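Local coordinates for protein putative 4-Hydroxy-2-oxoglutarate aldolase / 2-dehydro-3-deoxyphosphogluconate aldolase (Yersinia enterocolitica, PDB 3LM7) that is a putative aldolase of the KDGP aldolase family, built as a TIM-type alpha/beta barrel, at residues 191-196 / 219-224. Numbering follows the deposited sequence.
Sequences EPTGGI and HIYSSI
Three hydrogen bonds grip OE1 of E191: one from H219 across the contact, the others to H94 and N117, while OE2 is held by S161. NE2 of H219 reaches OE1 of E191 at 2.8 Å, almost straight (168°). OE1 takes this N-H on its anti lone pair and lies in the imidazole plane, and the carboxylate is itself turned nearly coplanar with the ring (planes 25° apart). At the other ring nitrogen, ND1 of H219 and OH of Y221 share a short 2.5 Å bond. Bonded through both nitrogens, the imidazole has its flip and tilt fixed; the buried carboxylate would probably favour a proton on NE2 and could stabilise positive charge on the ring. T193 covers one face, its OG1 3.3 Å from CG of H219 and offset toward the rim, while its CG2 turns to CE2 of Y221.

The backbones meet directly once, where N of H219 donates to O of P192 (3.0 Å), nearly along the C=O axis. Farther along, two waters carry the backbone pairing: one molecule accepts from N of G194 and N of I196 and donates to O of H219, and a second links O of I196 to N of Y221. That same carbonyl O of I196 receives OG of S223 at 2.8 Å, in the carbonyl plane. CG2 of I196 meets CG1 of I220 at 4.0 Å, crossing at about a right angle, and F201 of helix 201-211 touches both.

H219 and I220 also touch strand 17-20, so the 219-224 segment bridges the two outermost strands of the parallel sheet, 189-192 and 17-20, the closure expected of a TIM barrel.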
loop_
_atom_site.group_PDB
_atom_site.type_symbol
_atom_site.label_atom_id
_atom_site.label_comp_id
_atom_site.label_asym_id
_atom_site.label_seq_id
_atom_site.Cartn_x
_atom_site.Cartn_y
_atom_site.Cartn_z
ATOM N N GLU A 191 1.298 -3.797 13.287
ATOM C CA GLU A 191 1.236 -2.914 14.436
ATOM C C GLU A 191 2.197 -3.420 15.499
ATOM O O GLU A 191 1.807 -4.221 16.383
ATOM C CB GLU A 191 -0.219 -2.853 14.975
ATOM C CG GLU A 191 -1.260 -2.645 13.844
ATOM C CD GLU A 191 -2.605 -2.204 14.350
ATOM O OE1 GLU A 191 -2.705 -1.836 15.549
ATOM O OE2 GLU A 191 -3.526 -2.094 13.530
ATOM N N PRO A 192 3.481 -3.011 15.419
ATOM C CA PRO A 192 4.413 -3.466 16.463
ATOM C C PRO A 192 4.057 -2.871 17.817
ATOM O O PRO A 192 3.717 -1.669 17.906
ATOM C CB PRO A 192 5.780 -2.924 16.004
ATOM C CG PRO A 192 5.437 -1.777 15.089
ATOM C CD PRO A 192 4.121 -2.107 14.437
ATOM N N THR A 193 4.087 -3.690 18.869
ATOM C CA THR A 193 3.564 -3.212 20.171
ATOM C C THR A 193 4.391 -3.905 21.259
ATOM O O THR A 193 4.597 -5.150 21.207
ATOM C CB THR A 193 2.095 -3.642 20.437
ATOM O OG1 THR A 193 1.223 -3.239 19.372
ATOM C CG2 THR A 193 1.528 -3.061 21.725
ATOM N N GLY A 194 4.779 -3.115 22.278
ATOM C CA GLY A 194 5.391 -3.658 23.484
ATOM C C GLY A 194 6.824 -3.227 23.626
ATOM O O GLY A 194 7.688 -3.669 22.876
ATOM N N GLY A 195 7.076 -2.322 24.559
ATOM C CA GLY A 195 8.465 -1.905 24.848
ATOM C C GLY A 195 9.039 -0.879 23.882
ATOM O O GLY A 195 10.262 -0.695 23.834
ATOM N N ILE A 196 8.178 -0.196 23.111
ATOM C CA ILE A 196 8.653 0.801 22.136
ATOM C C ILE A 196 8.854 2.078 22.947
ATOM O O ILE A 196 8.048 2.408 23.814
ATOM C CB ILE A 196 7.653 1.016 20.970
ATOM C CG1 ILE A 196 7.570 -0.329 20.104
ATOM C CG2 ILE A 196 8.078 2.195 20.126
ATOM C CD1 ILE A 196 6.597 -0.207 18.856
ATOM N N HIS A 219 2.579 1.091 18.323
ATOM C CA HIS A 219 1.918 1.468 19.555
ATOM C C HIS A 219 2.968 1.912 20.542
ATOM O O HIS A 219 3.955 1.218 20.686
ATOM C CB HIS A 219 1.168 0.253 20.136
ATOM C CG HIS A 219 -0.001 -0.152 19.305
ATOM N ND1 HIS A 219 -1.269 -0.250 19.828
ATOM C CD2 HIS A 219 -0.104 -0.456 17.985
ATOM C CE1 HIS A 219 -2.107 -0.631 18.870
ATOM N NE2 HIS A 219 -1.427 -0.787 17.749
ATOM N N ILE A 220 2.744 3.055 21.205
ATOM C CA ILE A 220 3.719 3.584 22.169
ATOM C C ILE A 220 2.997 3.997 23.443
ATOM O O ILE A 220 2.188 4.885 23.430
ATOM C CB ILE A 220 4.528 4.800 21.611
ATOM C CG1 ILE A 220 4.930 4.597 20.126
ATOM C CG2 ILE A 220 5.761 5.026 22.510
ATOM C CD1 ILE A 220 3.811 4.991 19.103
ATOM N N TYR A 221 3.259 3.282 24.516
ATOM C CA TYR A 221 2.427 3.322 25.704
ATOM C C TYR A 221 3.289 3.840 26.875
ATOM O O TYR A 221 3.697 4.984 26.845
ATOM C CB TYR A 221 1.853 1.939 26.001
ATOM C CG TYR A 221 0.851 1.423 24.963
ATOM C CD1 TYR A 221 0.095 2.291 24.162
ATOM C CD2 TYR A 221 0.629 0.079 24.832
ATOM C CE1 TYR A 221 -0.837 1.797 23.180
ATOM C CE2 TYR A 221 -0.340 -0.426 23.913
ATOM C CZ TYR A 221 -1.052 0.444 23.107
ATOM O OH TYR A 221 -1.999 -0.082 22.245
ATOM N N SER A 222 3.617 2.999 27.860
ATOM C CA SER A 222 4.073 3.570 29.140
ATOM C C SER A 222 5.367 4.403 29.030
ATOM O O SER A 222 5.594 5.256 29.871
ATOM C CB SER A 222 4.237 2.462 30.204
ATOM O OG SER A 222 5.281 1.602 29.802
ATOM N N SER A 223 6.228 4.144 28.029
ATOM C CA SER A 223 7.460 4.865 27.902
ATOM C C SER A 223 7.216 6.387 27.629
ATOM O O SER A 223 8.103 7.210 27.806
ATOM C CB SER A 223 8.260 4.277 26.740
ATOM O OG SER A 223 7.520 4.497 25.565
ATOM N N ILE A 224 6.019 6.734 27.168
ATOM C CA ILE A 224 5.656 8.169 26.925
ATOM C C ILE A 224 4.544 8.692 27.796
ATOM O O ILE A 224 3.936 9.735 27.494
ATOM C CB ILE A 224 5.357 8.449 25.419
ATOM C CG1 ILE A 224 4.157 7.650 24.905
ATOM C CG2 ILE A 224 6.643 8.204 24.547
ATOM C CD1 ILE A 224 3.683 8.051 23.568
HETATM O O HOH W 1 4.962 -0.407 22.627
HETATM O O HOH W 2 5.537 1.437 24.790
#